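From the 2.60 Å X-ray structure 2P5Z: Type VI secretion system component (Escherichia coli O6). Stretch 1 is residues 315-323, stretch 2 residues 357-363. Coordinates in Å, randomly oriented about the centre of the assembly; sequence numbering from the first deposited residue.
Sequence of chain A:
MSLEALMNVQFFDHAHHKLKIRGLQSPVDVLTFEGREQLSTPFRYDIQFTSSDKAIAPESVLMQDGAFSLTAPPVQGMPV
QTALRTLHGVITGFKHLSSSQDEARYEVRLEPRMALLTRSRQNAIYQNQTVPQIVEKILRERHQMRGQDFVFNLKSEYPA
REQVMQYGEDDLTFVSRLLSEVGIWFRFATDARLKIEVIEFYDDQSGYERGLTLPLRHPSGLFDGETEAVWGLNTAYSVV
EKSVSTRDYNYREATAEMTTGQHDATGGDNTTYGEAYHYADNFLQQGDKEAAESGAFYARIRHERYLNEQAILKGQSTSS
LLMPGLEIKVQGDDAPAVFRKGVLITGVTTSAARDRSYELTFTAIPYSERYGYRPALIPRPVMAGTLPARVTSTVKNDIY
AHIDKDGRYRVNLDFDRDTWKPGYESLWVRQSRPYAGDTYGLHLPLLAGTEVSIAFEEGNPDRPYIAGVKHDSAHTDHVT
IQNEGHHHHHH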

# COMPACT_ATOMS: atom_id res chain seq x y z
N GLY A 315 -0.61 -1.59 -27.97
CA GLY A 315 0.12 -1.51 -29.22
C GLY A 315 1.32 -0.58 -29.16
O GLY A 315 1.59 0.04 -28.13
N GLN A 316 2.04 -0.50 -30.28
CA GLN A 316 3.21 0.36 -30.39
C GLN A 316 3.13 1.21 -31.64
O GLN A 316 2.47 0.83 -32.60
N SER A 317 3.81 2.36 -31.61
CA SER A 317 3.74 3.30 -32.71
C SER A 317 4.91 4.29 -32.76
O SER A 317 5.66 4.45 -31.78
N THR A 318 5.03 4.94 -33.92
CA THR A 318 6.00 6.01 -34.14
C THR A 318 5.30 7.32 -34.47
O THR A 318 5.96 8.35 -34.66
N SER A 319 3.97 7.27 -34.60
CA SER A 319 3.17 8.48 -34.82
C SER A 319 3.30 9.50 -33.70
O SER A 319 3.13 9.18 -32.54
N SER A 320 3.62 10.73 -34.05
CA SER A 320 3.78 11.80 -33.08
C SER A 320 2.44 12.46 -32.84
O SER A 320 2.30 13.31 -31.96
N LEU A 321 1.47 12.09 -33.67
CA LEU A 321 0.12 12.58 -33.55
C LEU A 321 -0.70 11.79 -32.52
O LEU A 321 -1.67 12.31 -31.97
N LEU A 322 -0.28 10.54 -32.27
CA LEU A 322 -1.03 9.62 -31.41
C LEU A 322 -1.03 10.04 -29.94
O LEU A 322 0.03 10.25 -29.33
N MET A 323 -2.22 10.14 -29.37
CA MET A 323 -2.44 10.87 -28.13
C MET A 323 -3.67 10.29 -27.45
O MET A 323 -4.55 9.78 -28.14
N SER A 357 15.49 7.71 -30.98
CA SER A 357 14.27 8.36 -31.47
C SER A 357 12.92 7.65 -31.24
O SER A 357 12.84 6.57 -30.63
N TYR A 358 11.88 8.27 -31.79
CA TYR A 358 10.57 8.24 -31.19
C TYR A 358 9.75 6.97 -31.33
O TYR A 358 9.48 6.50 -32.44
N GLU A 359 9.35 6.45 -30.18
CA GLU A 359 8.53 5.25 -30.10
C GLU A 359 7.56 5.43 -28.94
O GLU A 359 7.93 5.97 -27.90
N LEU A 360 6.32 4.97 -29.11
CA LEU A 360 5.38 4.95 -27.99
C LEU A 360 4.62 3.65 -27.86
O LEU A 360 4.28 3.04 -28.85
N THR A 361 4.36 3.21 -26.63
CA THR A 361 3.39 2.14 -26.40
C THR A 361 2.06 2.80 -26.01
O THR A 361 2.06 3.78 -25.27
N PHE A 362 0.93 2.30 -26.50
CA PHE A 362 -0.35 2.85 -26.10
C PHE A 362 -1.29 1.84 -25.45
O PHE A 362 -1.25 0.67 -25.78
N THR A 363 -2.13 2.29 -24.52
CA THR A 363 -3.26 1.47 -24.06
C THR A 363 -4.49 2.06 -24.72
O THR A 363 -4.45 3.21 -25.16

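Strands 315-317 and 359-363 run antiparallel, and the N and O of Gly 315 and Ser 317 pair with those of Phe 362 and Leu 360. Leu 360 N donates to Ser 317 O (2.8 Å) and Ser 317 N to Leu 360 O (2.9 Å); Phe 362 N reaches Gly 315 O at 2.9 Å, while the return bond from Gly 315 N to Phe 362 O is weak, at 3.2 Å and 133°. Between these pairs, the CA-H groups of Gln 316 and Thr 361 approach Leu 360 O and Gly 315 O, each at 3.3 Å.

Apolar side chains fill the face shared by Ser 317, Leu 360 and Phe 362. Phe 362 (chi1 p) lays its ring beneath Gly 315, whose CA sits 3.9 Å from the ring centroid, over the face. Glycine suits this place because a CB would fall 2.6 Å from Phe 362 CZ, a clash. Leu 322 points toward the strand, and its CD2 meets both Leu 360 CD2 (3.8 Å) and Phe 362 CD2 (3.7 Å), a water-excluding cluster of branched and aromatic carbon. Leu 360 (p, m) also brings CD1 to 3.9 Å from Ser 317 CB.

The hydroxyls of Ser 317 and Ser 319 accept backbone N-H groups of the loop. Ser 317 (t) accepts from Ser 319 N through OG at 3.1 Å, and Ser 319 OG (t) in turn receives weak bonds from Leu 321 N (3.1 Å) and Leu 322 N (3.2 Å). Ser 320 OG and Thr 318 OG1, both on p rotamers, find their partners elsewhere in the structure. Tyr 358 (t) closes this end, its ring edge presented to Thr 318 O (3.4 Å from CD1) and Ser 319 O (3.3 Å from CE1).

On the other face, Gln 316 CG packs on Thr 361 CG2 at 3.8 Å, while Gln 316 NE2 lies 3.3 Å from Glu 359 OE1.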

# COMPACT_ATOMS: atom_id res chain seq x y z
CB GLN A 316 4.49 -0.46 -30.41
CG GLN A 316 5.08 -0.64 -29.06
CD GLN A 316 5.96 -1.84 -28.99
OE1 GLN A 316 5.53 -2.95 -29.34
NE2 GLN A 316 7.19 -1.66 -28.53
CB SER A 317 2.43 4.08 -32.68
OG SER A 317 2.28 4.81 -33.88
CB THR A 318 6.98 5.70 -35.32
OG1 THR A 318 6.23 5.36 -36.51
CG2 THR A 318 7.92 4.58 -34.97
CB SER A 319 1.69 8.12 -34.99
OG SER A 319 0.90 9.30 -34.95
CB SER A 320 4.72 12.84 -33.66
OG SER A 320 4.18 13.36 -34.87
CB LEU A 321 -0.57 12.56 -34.92
CG LEU A 321 -0.21 13.68 -35.89
CD1 LEU A 321 -0.93 13.51 -37.22
CD2 LEU A 321 -0.52 15.06 -35.28
CB LEU A 322 -0.51 8.19 -31.57
CG LEU A 322 -1.59 7.10 -31.50
CD1 LEU A 322 -2.30 7.00 -32.83
CD2 LEU A 322 -1.01 5.75 -31.14
CB MET A 323 -2.74 12.31 -28.49
CG MET A 323 -2.04 13.34 -27.66
SD MET A 323 -2.66 14.98 -28.09
CE MET A 323 -2.82 14.89 -29.88
CB SER A 357 14.41 8.93 -32.89
OG SER A 357 13.87 10.25 -32.93
CB TYR A 358 9.78 9.46 -31.67
CG TYR A 358 8.44 9.66 -31.01
CD1 TYR A 358 7.27 9.41 -31.71
CD2 TYR A 358 8.34 10.14 -29.71
CE1 TYR A 358 6.04 9.61 -31.14
CE2 TYR A 358 7.11 10.34 -29.12
CZ TYR A 358 5.96 10.08 -29.84
OH TYR A 358 4.71 10.27 -29.30
CB GLU A 359 9.43 4.04 -29.86
CG GLU A 359 8.73 2.70 -29.97
CD GLU A 359 9.70 1.56 -30.16
OE1 GLU A 359 9.30 0.40 -29.94
OE2 GLU A 359 10.87 1.82 -30.53
CB LEU A 360 4.42 6.16 -28.03
CG LEU A 360 3.22 6.53 -28.92
CD1 LEU A 360 3.68 6.86 -30.31
CD2 LEU A 360 2.07 5.50 -28.96
CB THR A 361 3.85 1.17 -25.29
OG1 THR A 361 3.82 1.85 -24.03
CG2 THR A 361 5.27 0.67 -25.53
CB PHE A 362 -1.05 3.55 -27.27
CG PHE A 362 -1.50 2.64 -28.38
CD1 PHE A 362 -2.76 2.04 -28.35
CD2 PHE A 362 -0.69 2.42 -29.49
CE1 PHE A 362 -3.19 1.22 -29.40
CE2 PHE A 362 -1.12 1.61 -30.55
CZ PHE A 362 -2.37 1.00 -30.50
CB THR A 363 -3.43 1.43 -22.52
OG1 THR A 363 -3.65 2.76 -22.04
CG2 THR A 363 -2.18 0.88 -21.85